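Local coordinates for protein phospholipase C-beta (PLC-beta) (Sepia officinalis, PDB 3QR0) that belongs to the phospholipase C-beta family, whose multidomain chain combines a PH domain, EF-hand-like helices, a TIM-barrel core with a bound calcium ion, and a C2 domain, at residues W155-E166 against K175-K183; R228-L238 against L297-L306. All coordinates share one frame; numbering follows the deposited sequence.

Contact 1. Residues W155-E166 against K175-K183; sequences WEKLYFRLTTVE and KAIQKCLSK
Glu166 and Lys179 approach from opposite directions and form the salt bridge that spans residues 155-166 and 175-183. Lys179 NZ donates to Glu166 OE1 over 2.8 Å, meeting the oxygen from above the carboxylate plane, 38° out of it. The glutamate chain folds back at chi2 (-60°), which brings its carboxylate within range of both cations. The second carboxylate oxygen accepts from Arg161, whose NE and NH2 each lie 3.1 Å from Glu166 OE2, a side-on grip of two nitrogens on one atom from the same face of the carboxylate. A water bridges Glu166 OE2 and Lys179 NZ, and Asp61 from outside the two segments gives Lys179 a further salt bridge.

A sulfur-guanidinium contact links this polar group to the apolar part. Cys180 SG lies over one face of the Arg161 guanidinium, 3.5 Å from Arg161 NE, while Glu166 OE2 occupies the edge of the same flat group.

Apolar packing fills the rest. Leu158 divides its two methyls between neighbouring residues: CD1 reaches Cys180 CB at 3.6 Å and CD2 meets Leu181 CD2 at 3.6 Å, the two leucine chains crossing at about a right angle. Leu162 CD2 lies against Ala176 and Ile177, and Glu166 CB sits 3.7 Å from Ala176 CB. Phe218 of helix 215-225 backs Leu158 and Leu162.

The short helical segments run at 141° with axes 10.5 Å apart, joined by a brief linker containing strand 171-173, a helix-loop-helix consistent with the EF-hand-like assignment. One carboxylate shared by an arginine and a lysine implies that its charge is probably stabilised and the glutamate likely to stay ionised beside a largely buried apolar core.

Contact 2. Residues R228-L238 against L297-L306; sequences RSEIEGIFKEL and LTKEGLLYFL
Phe235 turns one face of its ring to Lys299, and the two side chains cross at about a right angle. The geometry meets the criterion for a CH-pi contact: Lys299 CB stands 4.2 Å from the centroid of the Phe235 ring and only 12° off its normal. The ring edge has other neighbours, with Phe235 CE1 3.4 Å from Leu297 O, near the ring plane, and Leu302 CD2 also at the rim.

Beyond CB, Lys299 crosses Ile231 and Glu232 of helix 230-238 at a slant. Its CG touches Ile231 CG2 at 3.6 Å, and a bend at chi3 (64°) turns the chain end to Glu232. There NZ of Lys299 donates to OE1 of Glu232 over 2.9 Å, nearly in line with the carboxylate C-O bond, closing a salt bridge at the exposed margin.

On the buried side, Ile231 and Leu306 reach tip to tip, CD1 to CD1 at 4.0 Å, while Leu303 crosses Ile231 at about a right angle. Leu303 CD1 also lies over a face of the Arg228 guanidinium, 3.8 Å from NH1. That guanidinium uses its edge for Glu230 OE2, and Tyr222 and His747 take further N-H groups. Leu302 inserts between Ile234, Phe235 and Leu238, backed by Ile245.

The two helical axes pass 10.1 Å apart, nearly perpendicular, within the EF-hand-like region, where strand 296-297 pairs with 245-246. Lysine methylenes thus serve as apolar surface and the ammonium as a charge, which implies a mainly hydrophobic joint whose spanning ion pair sits at its exposed margin.

How the contacts relate
Both contacts join helices of the EF-hand-like part of the chain, but in different places: contact 1 pairs helices only a few residues apart in sequence, contact 2 segments with 58 residues between them. They use four different helices, and their atoms come no nearer than about 8 Å, with centres 26 Å apart. Both are largely buried. In contact 1 the ionic cluster is a three-residue network, close to strand 51-54 of the PH domain; in contact 2 the spanning ion pair is single and peripheral, and aromatic and leucine packing dominates. Arg228 of contact 2 also faces C2-domain residues, including a cation-pi partner, Phe764.

Contact 1. Residues W155-E166 against K175-K183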
loop_
_atom_site.group_PDB
_atom_site.type_symbol
_atom_site.label_atom_id
_atom_site.label_comp_id
_atom_site.label_asym_id
_atom_site.label_seq_id
_atom_site.Cartn_x
_atom_site.Cartn_y
_atom_site.Cartn_z
ATOM N N TRP A 155 -7.493 10.327 -16.272
ATOM C CA TRP A 155 -7.588 11.158 -17.461
ATOM C C TRP A 155 -7.964 12.581 -17.044
ATOM O O TRP A 155 -7.427 13.547 -17.584
ATOM C CB TRP A 155 -8.618 10.580 -18.429
ATOM C CG TRP A 155 -8.503 11.092 -19.827
ATOM C CD1 TRP A 155 -9.456 11.769 -20.531
ATOM C CD2 TRP A 155 -7.376 10.963 -20.697
ATOM N NE1 TRP A 155 -8.989 12.072 -21.788
ATOM C CE2 TRP A 155 -7.714 11.590 -21.915
ATOM C CE3 TRP A 155 -6.108 10.384 -20.563
ATOM C CZ2 TRP A 155 -6.835 11.652 -22.996
ATOM C CZ3 TRP A 155 -5.234 10.440 -21.640
ATOM C CH2 TRP A 155 -5.605 11.074 -22.843
ATOM N N GLU A 156 -8.872 12.695 -16.077
ATOM C CA GLU A 156 -9.264 13.988 -15.520
ATOM C C GLU A 156 -8.104 14.674 -14.774
ATOM O O GLU A 156 -7.963 15.892 -14.837
ATOM C CB GLU A 156 -10.476 13.829 -14.595
ATOM C CG GLU A 156 -11.099 15.145 -14.153
ATOM C CD GLU A 156 -12.215 14.963 -13.136
ATOM O OE1 GLU A 156 -12.074 14.122 -12.221
ATOM O OE2 GLU A 156 -13.227 15.679 -13.240
ATOM N N LYS A 157 -7.288 13.895 -14.072
ATOM C CA LYS A 157 -6.062 14.411 -13.446
ATOM C C LYS A 157 -5.134 15.064 -14.476
ATOM O O LYS A 157 -4.642 16.179 -14.266
ATOM C CB LYS A 157 -5.323 13.290 -12.716
ATOM C CG LYS A 157 -3.976 13.691 -12.140
ATOM C CD LYS A 157 -3.506 12.705 -11.080
ATOM C CE LYS A 157 -2.065 12.980 -10.669
ATOM N NZ LYS A 157 -1.636 12.116 -9.530
ATOM N N LEU A 158 -4.908 14.367 -15.585
ATOM C CA LEU A 158 -4.135 14.910 -16.697
ATOM C C LEU A 158 -4.791 16.182 -17.239
ATOM O O LEU A 158 -4.098 17.160 -17.548
ATOM C CB LEU A 158 -3.996 13.869 -17.817
ATOM C CG LEU A 158 -3.274 14.295 -19.096
ATOM C CD1 LEU A 158 -1.851 14.751 -18.787
ATOM C CD2 LEU A 158 -3.268 13.162 -20.107
ATOM N N TYR A 159 -6.119 16.161 -17.361
ATOM C CA TYR A 159 -6.872 17.331 -17.818
ATOM C C TYR A 159 -6.621 18.533 -16.907
ATOM O O TYR A 159 -6.397 19.648 -17.387
ATOM C CB TYR A 159 -8.379 17.033 -17.886
ATOM C CG TYR A 159 -9.222 18.238 -18.238
ATOM C CD1 TYR A 159 -9.398 18.619 -19.560
ATOM C CD2 TYR A 159 -9.829 19.006 -17.246
ATOM C CE1 TYR A 159 -10.163 19.735 -19.894
ATOM C CE2 TYR A 159 -10.601 20.125 -17.567
ATOM C CZ TYR A 159 -10.761 20.480 -18.893
ATOM O OH TYR A 159 -11.515 21.579 -19.227
ATOM N N PHE A 160 -6.663 18.309 -15.598
ATOM C CA PHE A 160 -6.431 19.397 -14.647
ATOM C C PHE A 160 -4.980 19.864 -14.626
ATOM O O PHE A 160 -4.714 21.048 -14.389
ATOM C CB PHE A 160 -6.920 19.030 -13.248
ATOM C CG PHE A 160 -8.363 19.354 -13.029
ATOM C CD1 PHE A 160 -9.354 18.435 -13.349
ATOM C CD2 PHE A 160 -8.739 20.600 -12.545
ATOM C CE1 PHE A 160 -10.697 18.736 -13.163
ATOM C CE2 PHE A 160 -10.084 20.909 -12.353
ATOM C CZ PHE A 160 -11.063 19.975 -12.666
ATOM N N ARG A 161 -4.045 18.958 -14.898
ATOM C CA ARG A 161 -2.661 19.363 -15.072
ATOM C C ARG A 161 -2.554 20.328 -16.255
ATOM O O ARG A 161 -1.951 21.400 -16.143
ATOM C CB ARG A 161 -1.734 18.170 -15.294
ATOM C CG ARG A 161 -0.283 18.570 -15.141
ATOM C CD ARG A 161 0.689 17.519 -15.587
ATOM N NE ARG A 161 1.980 18.123 -15.923
ATOM C CZ ARG A 161 3.132 17.466 -16.022
ATOM N NH1 ARG A 161 3.197 16.158 -15.795
ATOM N NH2 ARG A 161 4.234 18.132 -16.343
ATOM N N LEU A 162 -3.155 19.948 -17.377
ATOM C CA LEU A 162 -3.088 20.748 -18.597
ATOM C C LEU A 162 -3.748 22.125 -18.469
ATOM O O LEU A 162 -3.248 23.101 -19.035
ATOM C CB LEU A 162 -3.698 19.980 -19.775
ATOM C CG LEU A 162 -2.874 18.773 -20.237
ATOM C CD1 LEU A 162 -3.644 17.967 -21.263
ATOM C CD2 LEU A 162 -1.522 19.212 -20.807
ATOM N N THR A 163 -4.852 22.202 -17.730
ATOM C CA THR A 163 -5.617 23.445 -17.608
ATOM C C THR A 163 -5.250 24.299 -16.384
ATOM O O THR A 163 -5.794 25.386 -16.211
ATOM C CB THR A 163 -7.134 23.169 -17.591
ATOM O OG1 THR A 163 -7.480 22.364 -16.453
ATOM C CG2 THR A 163 -7.555 22.467 -18.873
ATOM N N THR A 164 -4.340 23.818 -15.538
ATOM C CA THR A 164 -3.872 24.613 -14.396
ATOM C C THR A 164 -2.355 24.768 -14.413
ATOM O O THR A 164 -1.851 25.883 -14.506
ATOM C CB THR A 164 -4.340 24.022 -13.043
ATOM O OG1 THR A 164 -3.665 22.782 -12.788
ATOM C CG2 THR A 164 -5.844 23.794 -13.052
ATOM N N VAL A 165 -1.631 23.654 -14.342
ATOM C CA VAL A 165 -0.165 23.693 -14.296
ATOM C C VAL A 165 0.438 24.184 -15.610
ATOM O O VAL A 165 1.297 25.071 -15.613
ATOM C CB VAL A 165 0.440 22.309 -13.980
ATOM C CG1 VAL A 165 1.965 22.394 -13.927
ATOM C CG2 VAL A 165 -0.117 21.765 -12.675
ATOM N N GLU A 166 -0.015 23.606 -16.719
ATOM C CA GLU A 166 0.580 23.861 -18.037
ATOM C C GLU A 166 -0.058 25.016 -18.799
ATOM O O GLU A 166 0.438 25.400 -19.859
ATOM C CB GLU A 166 0.492 22.605 -18.908
ATOM C CG GLU A 166 1.083 21.355 -18.275
ATOM C CD GLU A 166 2.560 21.494 -17.957
ATOM O OE1 GLU A 166 3.260 22.233 -18.680
ATOM O OE2 GLU A 166 3.016 20.856 -16.986
ATOM N N LYS A 175 2.533 21.518 -27.200
ATOM C CA LYS A 175 3.794 21.077 -26.605
ATOM C C LYS A 175 3.594 20.431 -25.223
ATOM O O LYS A 175 4.231 19.424 -24.903
ATOM C CB LYS A 175 4.739 22.283 -26.497
ATOM C CG LYS A 175 6.121 21.995 -25.950
ATOM C CD LYS A 175 7.032 23.199 -26.159
ATOM C CE LYS A 175 8.395 22.993 -25.536
ATOM N NZ LYS A 175 9.342 24.079 -25.927
ATOM N N ALA A 176 2.711 21.016 -24.415
ATOM C CA ALA A 176 2.442 20.519 -23.064
ATOM C C ALA A 176 1.658 19.205 -23.091
ATOM O O ALA A 176 1.881 18.330 -22.258
ATOM C CB ALA A 176 1.692 21.566 -22.253
ATOM N N ILE A 177 0.746 19.074 -24.054
ATOM C CA ILE A 177 -0.053 17.859 -24.207
ATOM C C ILE A 177 0.846 16.683 -24.578
ATOM O O ILE A 177 0.740 15.608 -23.993
ATOM C CB ILE A 177 -1.153 18.010 -25.287
ATOM C CG1 ILE A 177 -2.070 19.198 -24.971
ATOM C CG2 ILE A 177 -1.972 16.730 -25.382
ATOM C CD1 ILE A 177 -3.099 19.478 -26.036
ATOM N N GLN A 178 1.740 16.898 -25.541
ATOM C CA GLN A 178 2.660 15.847 -25.981
ATOM C C GLN A 178 3.649 15.420 -24.891
ATOM O O GLN A 178 3.858 14.222 -24.686
ATOM C CB GLN A 178 3.410 16.273 -27.248
ATOM C CG GLN A 178 2.569 16.141 -28.509
ATOM C CD GLN A 178 3.219 16.763 -29.730
ATOM O OE1 GLN A 178 4.097 17.622 -29.618
ATOM N NE2 GLN A 178 2.781 16.336 -30.912
ATOM N N LYS A 179 4.244 16.386 -24.191
ATOM C CA LYS A 179 5.234 16.071 -23.150
ATOM C C LYS A 179 4.631 15.277 -21.988
ATOM O O LYS A 179 5.309 14.446 -21.395
ATOM C CB LYS A 179 5.928 17.335 -22.620
ATOM C CG LYS A 179 5.117 18.157 -21.633
ATOM C CD LYS A 179 5.940 19.258 -20.994
ATOM C CE LYS A 179 5.138 19.953 -19.903
ATOM N NZ LYS A 179 5.774 21.214 -19.444
ATOM N N CYS A 180 3.364 15.538 -21.663
ATOM C CA CYS A 180 2.693 14.816 -20.579
ATOM C C CYS A 180 2.382 13.361 -20.951
ATOM O O CYS A 180 2.193 12.532 -20.060
ATOM C CB CYS A 180 1.404 15.534 -20.157
ATOM S SG CYS A 180 1.653 17.118 -19.286
ATOM N N LEU A 181 2.335 13.049 -22.249
ATOM C CA LEU A 181 1.953 11.709 -22.714
ATOM C C LEU A 181 3.111 10.850 -23.234
ATOM O O LEU A 181 3.127 9.642 -22.992
ATOM C CB LEU A 181 0.863 11.802 -23.793
ATOM C CG LEU A 181 -0.524 12.268 -23.335
ATOM C CD1 LEU A 181 -1.440 12.482 -24.530
ATOM C CD2 LEU A 181 -1.150 11.279 -22.361
ATOM N N SER A 182 4.068 11.441 -23.952
ATOM C CA SER A 182 5.125 10.632 -24.577
ATOM C C SER A 182 6.397 11.402 -24.945
ATOM O O SER A 182 6.356 12.598 -25.246
ATOM C CB SER A 182 4.577 9.939 -25.830
ATOM O OG SER A 182 5.466 8.940 -26.297
ATOM N N LYS A 183 7.521 10.685 -24.908
ATOM C CA LYS A 183 8.810 11.177 -25.396
ATOM C C LYS A 183 9.159 10.563 -26.755
ATOM O O LYS A 183 10.205 10.876 -27.325
ATOM C CB LYS A 183 9.918 10.839 -24.392
ATOM C CG LYS A 183 9.718 11.450 -23.013
ATOM C CD LYS A 183 10.816 11.025 -22.038
ATOM C CE LYS A 183 10.673 11.735 -20.697
ATOM N NZ LYS A 183 11.719 11.314 -19.719
HETATM O O HOH W 1 5.532 21.445 -16.257
#

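Contact 2. Residues R228-L238 against L297-L306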
loop_
_atom_site.group_PDB
_atom_site.type_symbol
_atom_site.label_atom_id
_atom_site.label_comp_id
_atom_site.label_asym_id
_atom_site.label_seq_id
_atom_site.Cartn_x
_atom_site.Cartn_y
_atom_site.Cartn_z
ATOM N N ARG A 228 -8.811 1.172 -28.864
ATOM C CA ARG A 228 -9.345 0.189 -27.933
ATOM C C ARG A 228 -10.168 -0.833 -28.735
ATOM O O ARG A 228 -11.392 -0.915 -28.602
ATOM C CB ARG A 228 -10.181 0.888 -26.860
ATOM C CG ARG A 228 -9.411 1.956 -26.057
ATOM C CD ARG A 228 -8.268 1.359 -25.236
ATOM N NE ARG A 228 -8.746 0.265 -24.394
ATOM C CZ ARG A 228 -9.260 0.400 -23.173
ATOM N NH1 ARG A 228 -9.351 1.594 -22.590
ATOM N NH2 ARG A 228 -9.680 -0.681 -22.528
ATOM N N SER A 229 -9.460 -1.610 -29.555
ATOM C CA SER A 229 -10.049 -2.567 -30.500
ATOM C C SER A 229 -11.015 -3.547 -29.863
ATOM O O SER A 229 -11.980 -3.969 -30.501
ATOM C CB SER A 229 -8.940 -3.381 -31.177
ATOM O OG SER A 229 -8.089 -2.548 -31.934
ATOM N N GLU A 230 -10.724 -3.922 -28.619
ATOM C CA GLU A 230 -11.519 -4.893 -27.877
ATOM C C GLU A 230 -12.974 -4.473 -27.649
ATOM O O GLU A 230 -13.839 -5.325 -27.451
ATOM C CB GLU A 230 -10.864 -5.188 -26.518
ATOM C CG GLU A 230 -10.813 -3.999 -25.520
ATOM C CD GLU A 230 -9.546 -3.159 -25.628
ATOM O OE1 GLU A 230 -8.956 -3.095 -26.726
ATOM O OE2 GLU A 230 -9.138 -2.554 -24.607
ATOM N N ILE A 231 -13.237 -3.168 -27.658
ATOM C CA ILE A 231 -14.544 -2.653 -27.259
ATOM C C ILE A 231 -15.636 -3.049 -28.256
ATOM O O ILE A 231 -16.774 -3.263 -27.859
ATOM C CB ILE A 231 -14.521 -1.113 -27.052
ATOM C CG1 ILE A 231 -13.538 -0.733 -25.937
ATOM C CG2 ILE A 231 -15.898 -0.590 -26.695
ATOM C CD1 ILE A 231 -13.886 -1.306 -24.562
ATOM N N GLU A 232 -15.276 -3.169 -29.536
ATOM C CA GLU A 232 -16.226 -3.562 -30.578
ATOM C C GLU A 232 -16.834 -4.940 -30.300
ATOM O O GLU A 232 -18.057 -5.094 -30.271
ATOM C CB GLU A 232 -15.547 -3.551 -31.957
ATOM C CG GLU A 232 -16.481 -3.819 -33.140
ATOM C CD GLU A 232 -17.545 -2.746 -33.313
ATOM O OE1 GLU A 232 -17.189 -1.543 -33.344
ATOM O OE2 GLU A 232 -18.739 -3.105 -33.427
ATOM N N GLY A 233 -15.976 -5.935 -30.106
ATOM C CA GLY A 233 -16.423 -7.281 -29.765
ATOM C C GLY A 233 -17.196 -7.328 -28.456
ATOM O O GLY A 233 -18.190 -8.041 -28.344
ATOM N N ILE A 234 -16.749 -6.561 -27.466
ATOM C CA ILE A 234 -17.430 -6.515 -26.167
ATOM C C ILE A 234 -18.806 -5.851 -26.290
ATOM O O ILE A 234 -19.784 -6.313 -25.704
ATOM C CB ILE A 234 -16.575 -5.792 -25.104
ATOM C CG1 ILE A 234 -15.336 -6.628 -24.767
ATOM C CG2 ILE A 234 -17.391 -5.524 -23.845
ATOM C CD1 ILE A 234 -14.284 -5.874 -23.970
ATOM N N PHE A 235 -18.877 -4.776 -27.068
ATOM C CA PHE A 235 -20.145 -4.105 -27.339
ATOM C C PHE A 235 -21.142 -5.047 -28.034
ATOM O O PHE A 235 -22.311 -5.108 -27.656
ATOM C CB PHE A 235 -19.906 -2.854 -28.185
ATOM C CG PHE A 235 -21.130 -2.022 -28.386
ATOM C CD1 PHE A 235 -21.649 -1.269 -27.340
ATOM C CD2 PHE A 235 -21.771 -1.988 -29.619
ATOM C CE1 PHE A 235 -22.785 -0.495 -27.522
ATOM C CE2 PHE A 235 -22.903 -1.215 -29.803
ATOM C CZ PHE A 235 -23.410 -0.469 -28.749
ATOM N N LYS A 236 -20.667 -5.782 -29.036
ATOM C CA LYS A 236 -21.486 -6.775 -29.739
ATOM C C LYS A 236 -22.036 -7.831 -28.773
ATOM O O LYS A 236 -23.212 -8.192 -28.834
ATOM C CB LYS A 236 -20.657 -7.447 -30.841
ATOM C CG LYS A 236 -21.412 -8.479 -31.677
ATOM C CD LYS A 236 -20.558 -8.972 -32.836
ATOM C CE LYS A 236 -21.318 -9.941 -33.731
ATOM N NZ LYS A 236 -21.592 -11.234 -33.048
ATOM N N GLU A 237 -21.165 -8.308 -27.887
ATOM C CA GLU A 237 -21.515 -9.277 -26.846
ATOM C C GLU A 237 -22.633 -8.762 -25.930
ATOM O O GLU A 237 -23.655 -9.433 -25.761
ATOM C CB GLU A 237 -20.257 -9.606 -26.024
ATOM C CG GLU A 237 -20.432 -10.597 -24.863
ATOM C CD GLU A 237 -19.185 -10.684 -23.973
ATOM O OE1 GLU A 237 -18.638 -9.633 -23.593
ATOM O OE2 GLU A 237 -18.756 -11.805 -23.634
ATOM N N LEU A 238 -22.444 -7.573 -25.355
ATOM C CA LEU A 238 -23.397 -7.030 -24.373
ATOM C C LEU A 238 -24.709 -6.550 -24.993
ATOM O O LEU A 238 -25.744 -6.553 -24.326
ATOM C CB LEU A 238 -22.765 -5.887 -23.568
ATOM C CG LEU A 238 -21.495 -6.237 -22.787
ATOM C CD1 LEU A 238 -21.096 -5.079 -21.874
ATOM C CD2 LEU A 238 -21.667 -7.522 -21.989
ATOM N N LEU A 297 -27.297 2.893 -24.745
ATOM C CA LEU A 297 -25.880 3.115 -24.492
ATOM C C LEU A 297 -25.065 2.710 -25.717
ATOM O O LEU A 297 -25.161 1.575 -26.191
ATOM C CB LEU A 297 -25.434 2.314 -23.264
ATOM C CG LEU A 297 -24.000 2.512 -22.767
ATOM C CD1 LEU A 297 -23.770 3.946 -22.298
ATOM C CD2 LEU A 297 -23.685 1.521 -21.645
ATOM N N THR A 298 -24.266 3.650 -26.217
ATOM C CA THR A 298 -23.422 3.443 -27.393
ATOM C C THR A 298 -22.073 2.831 -27.006
ATOM O O THR A 298 -21.747 2.711 -25.824
ATOM C CB THR A 298 -23.165 4.784 -28.132
ATOM O OG1 THR A 298 -22.505 5.699 -27.251
ATOM C CG2 THR A 298 -24.477 5.411 -28.609
ATOM N N LYS A 299 -21.295 2.452 -28.017
ATOM C CA LYS A 299 -19.952 1.895 -27.822
ATOM C C LYS A 299 -19.055 2.837 -27.006
ATOM O O LYS A 299 -18.338 2.408 -26.105
ATOM C CB LYS A 299 -19.328 1.627 -29.191
ATOM C CG LYS A 299 -17.987 0.920 -29.169
ATOM C CD LYS A 299 -17.568 0.489 -30.572
ATOM C CE LYS A 299 -17.346 1.681 -31.500
ATOM N NZ LYS A 299 -16.759 1.273 -32.805
ATOM N N GLU A 300 -19.123 4.127 -27.322
ATOM C CA GLU A 300 -18.316 5.136 -26.640
ATOM C C GLU A 300 -18.836 5.381 -25.222
ATOM O O GLU A 300 -18.054 5.636 -24.307
ATOM C CB GLU A 300 -18.305 6.443 -27.440
ATOM C CG GLU A 300 -17.536 6.379 -28.770
ATOM C CD GLU A 300 -18.280 5.672 -29.902
ATOM O OE1 GLU A 300 -19.527 5.516 -29.838
ATOM O OE2 GLU A 300 -17.606 5.269 -30.877
ATOM N N GLY A 301 -20.157 5.299 -25.051
ATOM C CA GLY A 301 -20.778 5.359 -23.728
ATOM C C GLY A 301 -20.371 4.196 -22.840
ATOM O O GLY A 301 -20.158 4.376 -21.638
ATOM N N LEU A 302 -20.262 3.002 -23.428
ATOM C CA LEU A 302 -19.807 1.814 -22.695
ATOM C C LEU A 302 -18.373 1.969 -22.205
ATOM O O LEU A 302 -18.071 1.683 -21.047
ATOM C CB LEU A 302 -19.910 0.556 -23.569
ATOM C CG LEU A 302 -19.435 -0.759 -22.936
ATOM C CD1 LEU A 302 -20.255 -1.091 -21.687
ATOM C CD2 LEU A 302 -19.508 -1.898 -23.937
ATOM N N LEU A 303 -17.488 2.404 -23.095
ATOM C CA LEU A 303 -16.085 2.621 -22.735
ATOM C C LEU A 303 -15.971 3.655 -21.616
ATOM O O LEU A 303 -15.177 3.491 -20.689
ATOM C CB LEU A 303 -15.273 3.064 -23.960
ATOM C CG LEU A 303 -13.765 3.268 -23.765
ATOM C CD1 LEU A 303 -13.135 2.128 -22.963
ATOM C CD2 LEU A 303 -13.085 3.414 -25.119
ATOM N N TYR A 304 -16.783 4.706 -21.696
ATOM C CA TYR A 304 -16.816 5.733 -20.649
ATOM C C TYR A 304 -17.179 5.094 -19.302
ATOM O O TYR A 304 -16.487 5.296 -18.306
ATOM C CB TYR A 304 -17.821 6.834 -21.019
ATOM C CG TYR A 304 -17.852 8.012 -20.068
ATOM C CD1 TYR A 304 -17.139 9.178 -20.342
ATOM C CD2 TYR A 304 -18.607 7.967 -18.901
ATOM C CE1 TYR A 304 -17.170 10.266 -19.468
ATOM C CE2 TYR A 304 -18.642 9.051 -18.020
ATOM C CZ TYR A 304 -17.929 10.192 -18.314
ATOM O OH TYR A 304 -17.973 11.254 -17.441
ATOM N N PHE A 305 -18.256 4.314 -19.278
ATOM C CA PHE A 305 -18.653 3.601 -18.060
ATOM C C PHE A 305 -17.525 2.731 -17.519
ATOM O O PHE A 305 -17.233 2.744 -16.323
ATOM C CB PHE A 305 -19.866 2.694 -18.287
ATOM C CG PHE A 305 -20.016 1.639 -17.219
ATOM C CD1 PHE A 305 -20.483 1.979 -15.961
ATOM C CD2 PHE A 305 -19.637 0.324 -17.455
ATOM C CE1 PHE A 305 -20.598 1.026 -14.965
ATOM C CE2 PHE A 305 -19.752 -0.635 -16.462
ATOM C CZ PHE A 305 -20.229 -0.285 -15.220
ATOM N N LEU A 306 -16.913 1.953 -18.408
ATOM C CA LEU A 306 -15.914 0.968 -18.003
ATOM C C LEU A 306 -14.726 1.621 -17.318
ATOM O O LEU A 306 -14.075 0.994 -16.482
ATOM C CB LEU A 306 -15.441 0.145 -19.197
ATOM C CG LEU A 306 -16.438 -0.854 -19.793
ATOM C CD1 LEU A 306 -15.896 -1.375 -21.120
ATOM C CD2 LEU A 306 -16.718 -1.997 -18.828
#